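Local coordinates for putative capsid protein of prophage (Escherichia coli CFT073, PDB 3BQW), which probably serves as the major capsid protein of a prophage, the shell-building subunit of the phage head, though its function has not been established, at residues T146-I151 with E160-I165. Residues are numbered along the deposited sequence; the frame is centred on the assembly and turned at random.
Sequences TGKNII and EIDWKI
Three backbone hydrogen bonds join the two segments. Asn149 and Ile161, an antiparallel hydrogen-bonded pair, exchange two: Asn149 N donates to Ile161 O at 2.9 Å. Ile161 N returns the bond to Asn149 O at 2.8 Å. Just beyond the strands, where the chain is already loop, Trp163 N reaches Gly147 O at 2.8 Å, nearly along the C=O axis. Asp162, its CG anti to the backbone N, forms an Asx turn: OD1 accepts Lys164 N from above the carboxylate plane at 2.8 Å and also takes a water that Ile165 N donates to. Its OD2, like Glu160 OE1, is salt-bridged to Arg73, so the two acids share one guanidinium. Lys148 runs extended alongside Asp162, Lys148 CG 3.4 Å from Asp162 OD1, and crosses Glu160 obliquely; its NZ stays 4.1 Å from Glu160 OE2, a water linking the two. The strands form an antiparallel beta hairpin at the edge of a four-stranded sheet, entered directly from the long helix 113-146. There Thr146 OG1, also hydrogen-bonded to Asn142 O, accepts Lys148 N in an ST turn, and Gly147 leaves the helix with positive phi (69°), which suits glycine. On the face carrying Asn149 and Ile161, two beta-branched isoleucines cross obliquely, Ile151 CG1 against Ile161 CD1 at a tight 3.5 Å; Ile151 also touches Leu139 of the helix. Ile161 CG2 lies over one face of the Trp163 indole, near its rim, while Val338 and Pro339 also touch that side chain.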
loop_
_atom_site.group_PDB
_atom_site.type_symbol
_atom_site.label_atom_id
_atom_site.label_comp_id
_atom_site.label_asym_id
_atom_site.label_seq_id
_atom_site.Cartn_x
_atom_site.Cartn_y
_atom_site.Cartn_z
ATOM N N THR A 146 11.180 -7.223 -2.809
ATOM C CA THR A 146 11.725 -8.522 -2.376
ATOM C C THR A 146 11.064 -9.711 -3.064
ATOM O O THR A 146 11.501 -10.828 -2.875
ATOM C CB THR A 146 11.536 -8.742 -0.847
ATOM O OG1 THR A 146 10.140 -8.951 -0.536
ATOM C CG2 THR A 146 12.110 -7.569 -0.027
ATOM N N GLY A 147 9.984 -9.477 -3.807
ATOM C CA GLY A 147 9.151 -10.550 -4.357
ATOM C C GLY A 147 8.342 -11.351 -3.355
ATOM O O GLY A 147 7.708 -12.336 -3.733
ATOM N N LYS A 148 8.366 -10.962 -2.086
ATOM C CA LYS A 148 7.710 -11.741 -1.025
ATOM C C LYS A 148 6.835 -10.933 -0.054
ATOM O O LYS A 148 7.096 -9.767 0.248
ATOM C CB LYS A 148 8.748 -12.500 -0.212
ATOM C CG LYS A 148 9.554 -13.499 -1.027
ATOM C CD LYS A 148 10.871 -13.792 -0.330
ATOM C CE LYS A 148 11.573 -14.938 -1.002
ATOM N NZ LYS A 148 12.780 -15.279 -0.219
ATOM N N ASN A 149 5.784 -11.596 0.425
ATOM C CA ASN A 149 4.939 -11.108 1.500
ATOM C C ASN A 149 4.823 -12.174 2.586
ATOM O O ASN A 149 4.659 -13.377 2.283
ATOM C CB ASN A 149 3.516 -10.819 1.000
ATOM C CG ASN A 149 3.426 -9.614 0.098
ATOM O OD1 ASN A 149 4.323 -8.743 0.059
ATOM N ND2 ASN A 149 2.331 -9.546 -0.638
ATOM N N ILE A 150 4.857 -11.725 3.842
ATOM C CA ILE A 150 4.454 -12.554 4.971
ATOM C C ILE A 150 3.013 -12.241 5.327
ATOM O O ILE A 150 2.682 -11.116 5.650
ATOM C CB ILE A 150 5.364 -12.353 6.181
ATOM C CG1 ILE A 150 6.740 -12.957 5.877
ATOM C CG2 ILE A 150 4.735 -13.020 7.472
ATOM C CD1 ILE A 150 7.866 -12.385 6.703
ATOM N N ILE A 151 2.152 -13.251 5.232
ATOM C CA ILE A 151 0.723 -13.080 5.426
ATOM C C ILE A 151 0.320 -13.619 6.803
ATOM O O ILE A 151 0.643 -14.752 7.165
ATOM C CB ILE A 151 -0.080 -13.784 4.291
ATOM C CG1 ILE A 151 0.397 -13.322 2.896
ATOM C CG2 ILE A 151 -1.613 -13.603 4.469
ATOM C CD1 ILE A 151 0.528 -11.788 2.709
ATOM N N GLU A 160 4.210 -17.503 3.917
ATOM C CA GLU A 160 4.883 -16.633 2.946
ATOM C C GLU A 160 4.295 -16.838 1.557
ATOM O O GLU A 160 4.048 -17.957 1.144
ATOM C CB GLU A 160 6.397 -16.893 2.908
ATOM C CG GLU A 160 7.137 -16.015 1.893
ATOM C CD GLU A 160 8.521 -16.503 1.577
ATOM O OE1 GLU A 160 8.657 -17.465 0.774
ATOM O OE2 GLU A 160 9.480 -15.905 2.111
ATOM N N ILE A 161 4.045 -15.725 0.869
ATOM C CA ILE A 161 3.790 -15.702 -0.563
ATOM C C ILE A 161 5.075 -15.249 -1.231
ATOM O O ILE A 161 5.672 -14.233 -0.831
ATOM C CB ILE A 161 2.689 -14.682 -0.970
ATOM C CG1 ILE A 161 1.335 -15.100 -0.430
ATOM C CG2 ILE A 161 2.604 -14.556 -2.491
ATOM C CD1 ILE A 161 0.277 -13.953 -0.501
ATOM N N ASP A 162 5.477 -15.982 -2.254
ATOM C CA ASP A 162 6.651 -15.647 -3.029
ATOM C C ASP A 162 6.275 -15.577 -4.512
ATOM O O ASP A 162 5.890 -16.578 -5.125
ATOM C CB ASP A 162 7.745 -16.681 -2.784
ATOM C CG ASP A 162 9.056 -16.327 -3.433
ATOM O OD1 ASP A 162 9.191 -15.211 -3.996
ATOM O OD2 ASP A 162 9.979 -17.178 -3.374
ATOM N N TRP A 163 6.367 -14.371 -5.054
ATOM C CA TRP A 163 6.105 -14.104 -6.478
ATOM C C TRP A 163 7.317 -14.440 -7.353
ATOM O O TRP A 163 7.234 -14.346 -8.569
ATOM C CB TRP A 163 5.731 -12.650 -6.669
ATOM C CG TRP A 163 4.519 -12.220 -5.837
ATOM C CD1 TRP A 163 4.522 -11.400 -4.735
ATOM C CD2 TRP A 163 3.156 -12.632 -6.032
ATOM N NE1 TRP A 163 3.234 -11.264 -4.251
ATOM C CE2 TRP A 163 2.378 -11.996 -5.028
ATOM C CE3 TRP A 163 2.515 -13.472 -6.959
ATOM C CZ2 TRP A 163 1.000 -12.166 -4.928
ATOM C CZ3 TRP A 163 1.142 -13.643 -6.861
ATOM C CH2 TRP A 163 0.394 -12.990 -5.847
ATOM N N LYS A 164 8.421 -14.829 -6.707
ATOM C CA LYS A 164 9.644 -15.329 -7.346
ATOM C C LYS A 164 10.226 -14.259 -8.265
ATOM O O LYS A 164 10.327 -14.452 -9.476
ATOM C CB LYS A 164 9.414 -16.654 -8.117
ATOM C CG LYS A 164 8.889 -17.862 -7.292
ATOM C CD LYS A 164 9.952 -18.869 -6.851
ATOM C CE LYS A 164 9.378 -20.300 -6.638
ATOM N NZ LYS A 164 10.183 -21.142 -5.666
ATOM N N ILE A 165 10.602 -13.123 -7.695
ATOM C CA ILE A 165 11.258 -12.102 -8.499
ATOM C C ILE A 165 12.672 -12.640 -8.836
ATOM O O ILE A 165 13.319 -13.251 -7.986
ATOM C CB ILE A 165 11.253 -10.714 -7.789
ATOM C CG1 ILE A 165 11.432 -9.599 -8.833
ATOM C CG2 ILE A 165 12.299 -10.639 -6.672
ATOM C CD1 ILE A 165 11.494 -8.190 -8.254
HETATM O O HOH W 1 10.898 -13.460 -4.906
HETATM O O HOH W 2 11.910 -16.905 2.037
#